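Side-chain contacts in aspartate-semialdehyde dehydrogenase (Vibrio cholerae, PDB 2R00), which catalyses the NADPH-dependent reductive dephosphorylation of L-aspartyl-4-phosphate to L-aspartate-semialdehyde, a step in the biosynthesis of lysine, methionine and threonine: residues E21-E25 with R26-V30; A118-R121 with N122-I126; P142-A146 with V147-R151; M216-E219 with T220-I223; R298-I301 with S302-S305. All blocks are in the same frame, centred on the assembly; numbering follows the deposited sequence.

Overall arrangement
All five contacts are local and lie in series along the chain, so none nests within or crosses another. Contact 1 ends helix 14-25 and turns toward strand 30-37 of the nucleotide-binding domain. In contact 2 a tight turn leads into strand 125-127 at one edge of the same sheet; the two centres are about 22 Å apart. Contact 3 closes helix 131-147 and starts strand 149-159 of the dimerisation domain. Contact 4 spans consecutive turns of helix 211-223, with its centre about 15 Å from that of contact 3. Contact 5 closes the hairpin between strands 292-300 and 306-313, the tip of which reaches the second subunit. Contacts 3 and 5 belong to one sheet.

Contact 1 of 5, residues E21-E25 with R26-V30; sequences EVLQE and REFPV
Leu23 and Phe28 meet where helix 14-25 ends in a Schellman motif: backbone bonds form the motif, and the apolar contact that commonly goes with it spans it. Among the backbone hydrogen bonds, the last ordinary helical one runs from Arg26 N to Val22 O (2.8 Å). Glu27 then takes a positive phi of 53°, and two bonds reach back over the final turn: Phe28 N to Leu23 O (3.0 Å), in the carbonyl plane, and Glu27 N to Gln24 O (2.9 Å), where the donor stands well above the carbonyl plane. A water adds a bridge, donating to Leu23 O (2.8 Å) and Phe28 O (2.7 Å), so that Leu23 O is held by two donors.

The apolar contacts flank this network. CD2 of Leu23 reaches CB of Phe28 at 3.6 Å, with the two side chains lying alongside each other and pointing the same way. A chi1 of -167° swings the Phe28 ring away from its amide nitrogen and past the leucine methyl toward Ala328 and Val332 of helix 316-335. Val22 and Arg26 also run side by side, CG1 of the valine lying 3.9 Å from CD of the arginine.

The charged ends turn to partners elsewhere: Arg26 forms a salt bridge with Glu329, and Glu25 one with Lys318, both on the C-terminal helix 316-335 of the chain. The chemistry within the turn is thus divided: backbone bonds satisfy Val22 O, Leu23 O and Gln24 O, while an apolar contact between Leu23 and Phe28 spans the chain reversal.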
# COMPACT_ATOMS: atom_id res chain seq x y z
N GLU A 21 -30.43 3.18 9.67
CA GLU A 21 -29.95 4.57 9.81
C GLU A 21 -29.87 5.32 8.48
O GLU A 21 -30.21 6.51 8.40
CB GLU A 21 -28.58 4.62 10.46
CG GLU A 21 -28.55 4.19 11.91
CD GLU A 21 -27.13 4.14 12.47
OE1 GLU A 21 -26.91 3.38 13.43
OE2 GLU A 21 -26.24 4.85 11.95
N VAL A 22 -29.40 4.62 7.44
CA VAL A 22 -29.25 5.23 6.13
C VAL A 22 -30.61 5.49 5.47
O VAL A 22 -30.82 6.54 4.90
CB VAL A 22 -28.29 4.42 5.20
CG1 VAL A 22 -28.26 5.01 3.79
CG2 VAL A 22 -26.87 4.40 5.79
N LEU A 23 -31.53 4.53 5.58
CA LEU A 23 -32.90 4.71 5.09
C LEU A 23 -33.57 5.94 5.73
O LEU A 23 -34.29 6.69 5.06
CB LEU A 23 -33.75 3.46 5.36
CG LEU A 23 -33.52 2.23 4.46
CD1 LEU A 23 -34.22 0.99 5.04
CD2 LEU A 23 -33.97 2.49 3.03
N GLN A 24 -33.32 6.13 7.01
CA GLN A 24 -33.82 7.29 7.73
C GLN A 24 -33.13 8.59 7.26
O GLN A 24 -33.80 9.52 6.78
CB GLN A 24 -33.66 7.06 9.23
CG GLN A 24 -34.15 8.19 10.11
CD GLN A 24 -34.07 7.84 11.57
OE1 GLN A 24 -34.93 7.14 12.09
NE2 GLN A 24 -33.02 8.32 12.24
N GLU A 25 -31.80 8.63 7.34
CA GLU A 25 -31.02 9.79 6.90
C GLU A 25 -31.30 10.23 5.45
O GLU A 25 -31.44 11.43 5.18
CB GLU A 25 -29.53 9.56 7.15
CG GLU A 25 -29.16 9.65 8.63
CD GLU A 25 -27.76 9.12 8.96
OE1 GLU A 25 -26.95 8.91 8.02
OE2 GLU A 25 -27.48 8.93 10.17
N ARG A 26 -31.40 9.26 4.54
CA ARG A 26 -31.69 9.53 3.13
C ARG A 26 -33.17 9.78 2.84
O ARG A 26 -33.56 10.05 1.70
CB ARG A 26 -31.17 8.37 2.25
CG ARG A 26 -29.67 8.26 2.19
CD ARG A 26 -29.21 7.47 0.95
NE ARG A 26 -27.98 8.06 0.44
CZ ARG A 26 -27.82 8.60 -0.76
NH1 ARG A 26 -28.80 8.60 -1.66
NH2 ARG A 26 -26.65 9.12 -1.08
N GLU A 27 -34.00 9.70 3.88
CA GLU A 27 -35.45 9.94 3.76
C GLU A 27 -36.09 9.07 2.66
O GLU A 27 -36.89 9.55 1.84
CB GLU A 27 -35.73 11.44 3.56
CG GLU A 27 -35.22 12.35 4.70
CD GLU A 27 -35.33 13.84 4.37
OE1 GLU A 27 -36.38 14.27 3.84
OE2 GLU A 27 -34.36 14.59 4.64
N PHE A 28 -35.73 7.79 2.65
CA PHE A 28 -36.33 6.82 1.74
C PHE A 28 -37.84 6.74 2.00
O PHE A 28 -38.26 6.72 3.16
CB PHE A 28 -35.69 5.44 1.91
CG PHE A 28 -36.03 4.48 0.80
CD1 PHE A 28 -35.24 4.40 -0.33
CD2 PHE A 28 -37.16 3.67 0.88
CE1 PHE A 28 -35.56 3.53 -1.37
CE2 PHE A 28 -37.49 2.80 -0.15
CZ PHE A 28 -36.69 2.73 -1.27
N PRO A 29 -38.66 6.70 0.92
CA PRO A 29 -40.11 6.64 1.11
C PRO A 29 -40.59 5.28 1.62
O PRO A 29 -41.11 4.46 0.86
CB PRO A 29 -40.66 6.95 -0.29
CG PRO A 29 -39.60 6.48 -1.22
CD PRO A 29 -38.29 6.73 -0.51
N VAL A 30 -40.40 5.06 2.91
CA VAL A 30 -40.84 3.84 3.57
C VAL A 30 -42.26 4.04 4.09
O VAL A 30 -42.56 5.04 4.76
CB VAL A 30 -39.91 3.46 4.75
CG1 VAL A 30 -40.45 2.24 5.52
CG2 VAL A 30 -38.49 3.19 4.25
O HOH W 1 -37.06 6.92 5.55

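Contact 2 of 5, residues A118-R121 with N122-I126; sequences AEFR and NRNII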
# COMPACT_ATOMS: atom_id res chain seq x y z
N ALA A 118 -31.97 -2.67 -14.21
CA ALA A 118 -33.09 -3.16 -15.03
C ALA A 118 -33.15 -4.68 -15.03
O ALA A 118 -34.24 -5.27 -15.13
CB ALA A 118 -32.97 -2.64 -16.47
N GLU A 119 -31.98 -5.30 -14.90
CA GLU A 119 -31.86 -6.76 -14.87
C GLU A 119 -32.36 -7.39 -13.57
O GLU A 119 -32.25 -8.61 -13.40
CB GLU A 119 -30.42 -7.20 -15.16
CG GLU A 119 -29.85 -6.73 -16.48
CD GLU A 119 -30.33 -7.53 -17.70
OE1 GLU A 119 -31.06 -8.53 -17.54
OE2 GLU A 119 -29.96 -7.15 -18.83
N PHE A 120 -32.92 -6.59 -12.66
CA PHE A 120 -33.49 -7.11 -11.41
C PHE A 120 -34.60 -8.11 -11.72
O PHE A 120 -34.87 -9.01 -10.93
CB PHE A 120 -34.03 -5.99 -10.51
CG PHE A 120 -35.42 -5.50 -10.89
CD1 PHE A 120 -36.56 -6.09 -10.34
CD2 PHE A 120 -35.58 -4.46 -11.80
CE1 PHE A 120 -37.84 -5.64 -10.68
CE2 PHE A 120 -36.86 -4.00 -12.15
CZ PHE A 120 -37.99 -4.60 -11.59
N ARG A 121 -35.23 -7.96 -12.88
CA ARG A 121 -36.38 -8.81 -13.20
C ARG A 121 -36.02 -10.25 -13.61
O ARG A 121 -36.89 -11.12 -13.66
CB ARG A 121 -37.32 -8.13 -14.21
CG ARG A 121 -36.76 -7.87 -15.59
CD ARG A 121 -37.93 -7.48 -16.53
NE ARG A 121 -37.52 -6.88 -17.80
CZ ARG A 121 -38.33 -6.76 -18.86
NH1 ARG A 121 -37.89 -6.19 -19.98
NH2 ARG A 121 -39.58 -7.21 -18.80
N ASN A 122 -34.74 -10.49 -13.88
CA ASN A 122 -34.25 -11.85 -14.15
C ASN A 122 -34.54 -12.82 -13.00
O ASN A 122 -35.02 -13.94 -13.24
CB ASN A 122 -32.75 -11.83 -14.45
CG ASN A 122 -32.41 -11.15 -15.77
OD1 ASN A 122 -33.30 -10.87 -16.59
ND2 ASN A 122 -31.12 -10.88 -15.98
N ARG A 123 -34.27 -12.38 -11.77
CA ARG A 123 -34.32 -13.24 -10.58
C ARG A 123 -34.92 -12.54 -9.36
O ARG A 123 -35.02 -13.14 -8.28
CB ARG A 123 -32.89 -13.71 -10.22
CG ARG A 123 -32.32 -14.79 -11.15
CD ARG A 123 -32.36 -16.19 -10.50
NE ARG A 123 -31.01 -16.72 -10.21
CZ ARG A 123 -30.63 -17.28 -9.06
NH1 ARG A 123 -31.48 -17.39 -8.06
NH2 ARG A 123 -29.39 -17.75 -8.91
N ASN A 124 -35.30 -11.27 -9.51
CA ASN A 124 -35.74 -10.43 -8.39
C ASN A 124 -34.63 -10.25 -7.35
O ASN A 124 -34.89 -10.13 -6.15
CB ASN A 124 -37.03 -10.95 -7.74
CG ASN A 124 -38.28 -10.63 -8.58
OD1 ASN A 124 -38.23 -9.87 -9.56
ND2 ASN A 124 -39.41 -11.22 -8.19
N ILE A 125 -33.39 -10.24 -7.84
CA ILE A 125 -32.24 -10.00 -6.98
C ILE A 125 -31.27 -9.05 -7.69
O ILE A 125 -31.04 -9.18 -8.90
CB ILE A 125 -31.49 -11.32 -6.60
CG1 ILE A 125 -32.44 -12.33 -5.95
CG2 ILE A 125 -30.35 -11.02 -5.61
CD1 ILE A 125 -31.90 -13.75 -5.98
N ILE A 126 -30.74 -8.10 -6.91
CA ILE A 126 -29.63 -7.24 -7.31
C ILE A 126 -28.53 -7.43 -6.25
O ILE A 126 -28.82 -7.43 -5.07
CB ILE A 126 -30.03 -5.73 -7.32
CG1 ILE A 126 -31.27 -5.49 -8.20
CG2 ILE A 126 -28.87 -4.86 -7.79
CD1 ILE A 126 -32.00 -4.16 -7.92
O HOH W 2 -31.94 -10.35 -11.15
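Glu119 and Asn122 face each other across a tight turn, their side chains crossing at a slant with the carboxylate and amide planes 54° apart. The glutamate chain is bent at chi2 (-78°), which curls the carboxylate back so that OE1 lies 2.8 Å from ND2 of Asn122. That hydrogen bond uses the anti side of OE1, and neither group lies in the plane of the other. Beneath it, Asn122 N donates to Glu119 O over 3.2 Å from above the carbonyl plane, so the two residues are joined by both backbone and side chain. ND2 has a further acceptor in Asp104 O.

Phe120 is turned differently. Its chi1 of 82° sets CG between the backbone N and the carbonyl carbon, swinging the ring to one side while CB is left against Ile126, 3.6 Å from CG1. The ring carries CB of Arg121 over the centre of one face, and OD1 of Asn124 approaches it obliquely, 4.2 Å from CD1. A weak bond from Asn124 N to Phe120 O (2.7 Å) accompanies the positive phi with which Asn124 turns into the strand. A water lies 2.7 Å from Ile125 O and 2.9 Å from Glu119 O, between the two arms of the turn.

The turn delivers the chain to strand 125-127, an outermost strand of this chain's Rossmann-type sheet, where Asn124 and Ile126 make backbone bonds with strand 91-94. Phe120 and Ile126 rest on Leu331 and Ile327 of helix 316-335, while Asn124 ND2 bonds to Ala86 O of helix 75-87.

Contact 3 of 5, residues P142-A146 with V147-R151; sequences PIYDA and VGIER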
# COMPACT_ATOMS: atom_id res chain seq x y z
N PRO A 142 -14.86 8.24 -13.52
CA PRO A 142 -14.55 9.45 -14.30
C PRO A 142 -13.30 9.34 -15.17
O PRO A 142 -13.26 9.88 -16.27
CB PRO A 142 -14.34 10.53 -13.22
CG PRO A 142 -15.10 10.00 -12.03
CD PRO A 142 -14.91 8.53 -12.08
N ILE A 143 -12.27 8.65 -14.67
CA ILE A 143 -11.06 8.38 -15.47
C ILE A 143 -11.36 7.42 -16.62
O ILE A 143 -10.95 7.65 -17.76
CB ILE A 143 -9.90 7.84 -14.59
CG1 ILE A 143 -9.60 8.82 -13.45
CG2 ILE A 143 -8.67 7.56 -15.45
CD1 ILE A 143 -8.80 8.23 -12.25
N TYR A 144 -12.09 6.35 -16.33
CA TYR A 144 -12.51 5.39 -17.35
C TYR A 144 -13.23 6.11 -18.49
O TYR A 144 -12.86 5.96 -19.66
CB TYR A 144 -13.42 4.33 -16.73
CG TYR A 144 -13.83 3.24 -17.69
CD1 TYR A 144 -12.95 2.22 -18.03
CD2 TYR A 144 -15.11 3.22 -18.25
CE1 TYR A 144 -13.32 1.21 -18.90
CE2 TYR A 144 -15.49 2.21 -19.13
CZ TYR A 144 -14.59 1.20 -19.45
OH TYR A 144 -14.94 0.19 -20.32
N ASP A 145 -14.24 6.90 -18.14
CA ASP A 145 -15.02 7.68 -19.10
C ASP A 145 -14.17 8.61 -19.99
O ASP A 145 -14.34 8.63 -21.22
CB ASP A 145 -16.10 8.47 -18.35
CG ASP A 145 -17.20 7.58 -17.79
OD1 ASP A 145 -17.26 6.40 -18.18
OD2 ASP A 145 -18.01 8.07 -16.97
N ALA A 146 -13.25 9.35 -19.37
CA ALA A 146 -12.44 10.33 -20.09
C ALA A 146 -11.43 9.68 -21.03
O ALA A 146 -11.37 10.04 -22.21
CB ALA A 146 -11.73 11.26 -19.11
N VAL A 147 -10.66 8.71 -20.53
CA VAL A 147 -9.52 8.19 -21.30
C VAL A 147 -9.41 6.67 -21.40
O VAL A 147 -8.49 6.15 -22.04
CB VAL A 147 -8.17 8.75 -20.76
CG1 VAL A 147 -8.01 10.22 -21.14
CG2 VAL A 147 -8.08 8.58 -19.25
N GLY A 148 -10.35 5.95 -20.79
CA GLY A 148 -10.34 4.48 -20.84
C GLY A 148 -9.34 3.90 -19.85
O GLY A 148 -8.43 4.59 -19.40
N ILE A 149 -9.53 2.63 -19.50
CA ILE A 149 -8.60 1.94 -18.62
C ILE A 149 -8.21 0.59 -19.21
O ILE A 149 -9.07 -0.24 -19.54
CB ILE A 149 -9.17 1.74 -17.18
CG1 ILE A 149 -9.47 3.10 -16.52
CG2 ILE A 149 -8.18 0.94 -16.32
CD1 ILE A 149 -10.18 2.99 -15.20
N GLU A 150 -6.90 0.39 -19.34
CA GLU A 150 -6.32 -0.82 -19.89
C GLU A 150 -6.04 -1.81 -18.76
O GLU A 150 -6.40 -2.98 -18.84
CB GLU A 150 -5.03 -0.46 -20.63
CG GLU A 150 -4.38 -1.58 -21.42
CD GLU A 150 -3.19 -1.09 -22.24
OE1 GLU A 150 -2.89 -1.71 -23.30
OE2 GLU A 150 -2.55 -0.09 -21.83
N ARG A 151 -5.40 -1.31 -17.70
CA ARG A 151 -4.99 -2.14 -16.58
C ARG A 151 -5.10 -1.40 -15.25
O ARG A 151 -4.73 -0.23 -15.15
CB ARG A 151 -3.55 -2.61 -16.80
CG ARG A 151 -3.09 -3.72 -15.87
CD ARG A 151 -1.63 -4.08 -16.12
NE ARG A 151 -1.25 -3.82 -17.51
CZ ARG A 151 -0.30 -2.96 -17.87
NH1 ARG A 151 0.38 -2.30 -16.94
NH2 ARG A 151 -0.03 -2.78 -19.16
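Tyr144 meets Ile149 at the point where helix 131-147 gives way to strand 149-159. Its CB lies 3.8 Å from CD1 of the isoleucine, the tip of a branch that also passes close to the tyrosine CA. CG stands anti to the backbone N (chi1 -176°), directing the ring beside the departing chain. Next along the ring, CD1 meets the backbone: Ile149 N is 3.7 Å from it, lying obliquely to the ring, while CB of Ile149 sits in the ring plane at its edge, 3.9 Å from the same CD1. CE1 still lies 4.1 Å from Ile149 N. Further out the ring stacks with Phe224, and the hydroxyl OH is hydrogen-bonded to OD1 of Asp226.

The backbone beneath this side chain completes the helix. Val147 N donates to Ile143 O (3.0 Å), nearly along the C=O axis, and Gly148 N donates to Tyr144 O (2.8 Å) at a more bent angle. Gly148 then leaves helical geometry with a phi of 80°, turning the chain so that Ile149 comes back against Tyr144. On another side of the helix CG2 of Ile143 touches CG2 of Val147 at 4.0 Å, next to Thr252 of strand 244-252.

Across the turn, then, side chains meet through apolar contacts and the backbone through hydrogen bonds, while the polar bond of the tyrosine hydroxyl goes to Asp226. CB and CD1 of Tyr144 pack on Ile149, with the amide N oblique to the ring; contacts at both ends, with the Phe224 stack, would restrict the ring's rotation.

Contact 4 of 5, residues M216-E219 with T220-I223; sequences MVWE and TQKI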
# COMPACT_ATOMS: atom_id res chain seq x y z
N MET A 216 -12.29 -9.73 -6.67
CA MET A 216 -12.21 -8.31 -7.01
C MET A 216 -12.08 -8.10 -8.52
O MET A 216 -12.73 -7.21 -9.08
CB MET A 216 -11.05 -7.66 -6.25
CG MET A 216 -10.97 -6.16 -6.39
SD MET A 216 -10.08 -5.36 -5.00
CE MET A 216 -10.76 -3.72 -5.18
N VAL A 217 -11.27 -8.92 -9.17
CA VAL A 217 -11.15 -8.89 -10.62
C VAL A 217 -12.51 -9.07 -11.26
O VAL A 217 -12.91 -8.29 -12.11
CB VAL A 217 -10.22 -10.01 -11.14
CG1 VAL A 217 -10.20 -10.02 -12.67
CG2 VAL A 217 -8.80 -9.86 -10.58
N TRP A 218 -13.22 -10.11 -10.84
CA TRP A 218 -14.49 -10.48 -11.45
C TRP A 218 -15.58 -9.44 -11.18
O TRP A 218 -16.36 -9.12 -12.08
CB TRP A 218 -14.93 -11.88 -10.97
CG TRP A 218 -13.95 -12.96 -11.36
CD1 TRP A 218 -13.18 -13.02 -12.50
CD2 TRP A 218 -13.66 -14.16 -10.62
NE1 TRP A 218 -12.41 -14.17 -12.50
CE2 TRP A 218 -12.69 -14.89 -11.37
CE3 TRP A 218 -14.12 -14.69 -9.40
CZ2 TRP A 218 -12.18 -16.11 -10.93
CZ3 TRP A 218 -13.59 -15.91 -8.97
CH2 TRP A 218 -12.63 -16.60 -9.73
N GLU A 219 -15.62 -8.92 -9.96
CA GLU A 219 -16.52 -7.80 -9.64
C GLU A 219 -16.24 -6.56 -10.50
O GLU A 219 -17.15 -5.96 -11.03
CB GLU A 219 -16.48 -7.46 -8.15
CG GLU A 219 -17.07 -8.55 -7.24
CD GLU A 219 -17.19 -8.13 -5.78
OE1 GLU A 219 -17.49 -6.95 -5.51
OE2 GLU A 219 -17.02 -9.00 -4.89
N THR A 220 -14.96 -6.19 -10.62
CA THR A 220 -14.54 -5.00 -11.37
C THR A 220 -14.90 -5.07 -12.86
O THR A 220 -15.45 -4.12 -13.43
CB THR A 220 -13.02 -4.75 -11.19
OG1 THR A 220 -12.77 -4.46 -9.81
CG2 THR A 220 -12.53 -3.59 -12.03
N GLN A 221 -14.60 -6.22 -13.47
CA GLN A 221 -14.92 -6.48 -14.88
C GLN A 221 -16.43 -6.51 -15.15
O GLN A 221 -16.87 -6.04 -16.21
CB GLN A 221 -14.28 -7.79 -15.33
CG GLN A 221 -12.76 -7.73 -15.44
CD GLN A 221 -12.13 -9.06 -15.81
OE1 GLN A 221 -12.73 -10.12 -15.62
NE2 GLN A 221 -10.91 -9.01 -16.32
N LYS A 222 -17.19 -7.09 -14.22
CA LYS A 222 -18.65 -7.11 -14.31
C LYS A 222 -19.26 -5.71 -14.25
O LYS A 222 -20.08 -5.35 -15.09
CB LYS A 222 -19.25 -7.98 -13.20
CG LYS A 222 -20.76 -8.17 -13.27
CD LYS A 222 -21.23 -9.33 -12.39
CE LYS A 222 -22.72 -9.67 -12.61
NZ LYS A 222 -23.10 -10.95 -11.88
N ILE A 223 -18.86 -4.93 -13.25
CA ILE A 223 -19.43 -3.59 -13.06
C ILE A 223 -19.12 -2.68 -14.26
O ILE A 223 -20.01 -2.00 -14.76
CB ILE A 223 -19.02 -2.97 -11.71
CG1 ILE A 223 -19.65 -3.78 -10.57
CG2 ILE A 223 -19.48 -1.50 -11.60
CD1 ILE A 223 -18.95 -3.65 -9.21
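Thr220 sets its OG1 beside its own backbone N and anti to its carbonyl carbon (chi1 -64°), the rotation that turns the hydroxyl back along helix 211-223 to Met216 O. The result is the familiar helical arrangement in which a threonine hydroxyl donates to the carbonyl four residues earlier, in addition to the usual amide bond. OG1 lies 2.8 Å from Met216 O, and Thr220 N lies 2.9 Å from it; the two donors approach from opposite faces of the carbonyl plane, so one oxygen is gripped twice and the hydroxyl, in a buried setting beside helix 131-147 and strand 230-238, spends its proton on the backbone.

The regular ladder continues through Gln221 N to Val217 O (3.0 Å) and Ile223 N to Glu219 O (3.0 Å). Alongside it Val217 and Gln221 point the same way. The glutamine chain is extended beyond CG, laying its amide carbon CD 3.8 Å from CG1 of Val217, while NE2 goes on to Ile229 O. Val217 itself packs on Ile301 of the second subunit, which places this face of the helix at the dimer interface. One turn on, CG1 of Ile223 is 3.3 Å from Glu219 O.

The carboxylate of Glu219 turns away: OE1 takes Asn130 N and Thr133 OG1, and OE2 has a long, weak ion pair with Arg100, predicted to bind phosphate. Lys222 NZ is taken up by the carbonyls of Arg100, Asp102 and Ile105. OE1 of Gln221 meets the indole of Trp218 at its edge, close to the ring plane and 4.3 Å from CD1.

Contact 5 of 5, residues R298-I301 with S302-S305; sequences RNDI and SHHS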
# COMPACT_ATOMS: atom_id res chain seq x y z
N ARG A 298 -1.63 11.57 -8.57
CA ARG A 298 -0.42 11.94 -9.32
C ARG A 298 -0.14 10.99 -10.49
O ARG A 298 -0.50 9.82 -10.44
CB ARG A 298 0.79 12.04 -8.38
CG ARG A 298 1.20 10.73 -7.69
CD ARG A 298 1.90 11.00 -6.37
NE ARG A 298 2.43 9.80 -5.72
CZ ARG A 298 3.27 9.84 -4.68
NH1 ARG A 298 3.66 11.01 -4.19
NH2 ARG A 298 3.71 8.72 -4.12
N ASN A 299 0.50 11.51 -11.54
CA ASN A 299 0.91 10.67 -12.66
C ASN A 299 2.13 9.85 -12.29
O ASN A 299 2.85 10.18 -11.33
CB ASN A 299 1.23 11.51 -13.90
CG ASN A 299 -0.01 12.09 -14.56
OD1 ASN A 299 -0.21 13.30 -14.53
ND2 ASN A 299 -0.84 11.24 -15.16
N ASP A 300 2.36 8.77 -13.03
CA ASP A 300 3.67 8.17 -13.06
C ASP A 300 4.57 9.24 -13.69
O ASP A 300 4.14 9.95 -14.61
CB ASP A 300 3.70 6.91 -13.94
CG ASP A 300 3.04 5.69 -13.29
OD1 ASP A 300 2.84 5.64 -12.06
OD2 ASP A 300 2.73 4.76 -14.06
N ILE A 301 5.79 9.35 -13.19
CA ILE A 301 6.75 10.34 -13.68
C ILE A 301 7.10 10.06 -15.15
O ILE A 301 7.51 8.96 -15.49
CB ILE A 301 8.04 10.35 -12.79
CG1 ILE A 301 7.69 10.74 -11.36
CG2 ILE A 301 9.13 11.27 -13.40
CD1 ILE A 301 8.75 10.37 -10.31
N SER A 302 6.90 11.07 -16.00
CA SER A 302 7.11 10.99 -17.46
C SER A 302 6.23 9.94 -18.16
O SER A 302 6.52 9.52 -19.29
CB SER A 302 8.59 10.76 -17.80
OG SER A 302 9.40 11.76 -17.21
N HIS A 303 5.16 9.53 -17.48
CA HIS A 303 4.25 8.52 -18.00
C HIS A 303 2.82 8.90 -17.62
O HIS A 303 2.27 8.40 -16.64
CB HIS A 303 4.64 7.13 -17.49
CG HIS A 303 3.73 6.03 -17.95
ND1 HIS A 303 3.59 5.67 -19.27
CD2 HIS A 303 2.93 5.19 -17.25
CE1 HIS A 303 2.74 4.67 -19.37
NE2 HIS A 303 2.32 4.36 -18.16
N HIS A 304 2.24 9.80 -18.40
CA HIS A 304 0.94 10.39 -18.09
C HIS A 304 -0.27 9.52 -18.47
O HIS A 304 -1.41 9.87 -18.16
CB HIS A 304 0.82 11.79 -18.69
CG HIS A 304 1.54 12.84 -17.89
ND1 HIS A 304 1.02 14.09 -17.66
CD2 HIS A 304 2.74 12.80 -17.24
CE1 HIS A 304 1.87 14.79 -16.92
NE2 HIS A 304 2.91 14.03 -16.65
N SER A 305 -0.01 8.38 -19.11
CA SER A 305 -1.04 7.34 -19.21
C SER A 305 -0.98 6.39 -17.98
O SER A 305 -1.64 5.35 -17.94
CB SER A 305 -0.99 6.60 -20.56
OG SER A 305 0.16 5.79 -20.69
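Asn299 lies flat over His304, the amide and imidazole planes only 14° apart. Its OD1 sits 3.4 Å above the plane of the His304 ring, offset toward the rim, and its CB makes a CH-pi contact 4.1 Å from the ring centroid. The amide is fixed from elsewhere: OD1 accepts from Ala258 N, and ND2 donates to the carbonyls of Ile256 and Gly306.

Asp300 comes next, side by side with His303. A trans chi1 (179°) lays the histidine side chain alongside Asp300; the ring plane is 16° from that of the carboxylate, OD2 lying 3.2 Å from CD2 at the ring edge. OD1 is bonded to Asn308 and to Asn153 of the second subunit. Asp300 also opens a type II beta turn, closed by His303 N donating to Asp300 O at 3.1 Å; the turn forms the tip of the beta hairpin joining strands 292-300 and 306-313, and Ser302 has the positive phi its third position calls for.

Ile301 occupies the second position (i+1) of this turn. Its CG2 comes 3.9 Å from OG of Ser302, while its side chain packs on Val231 and its N donates to Asn232 OD1, both of the second subunit.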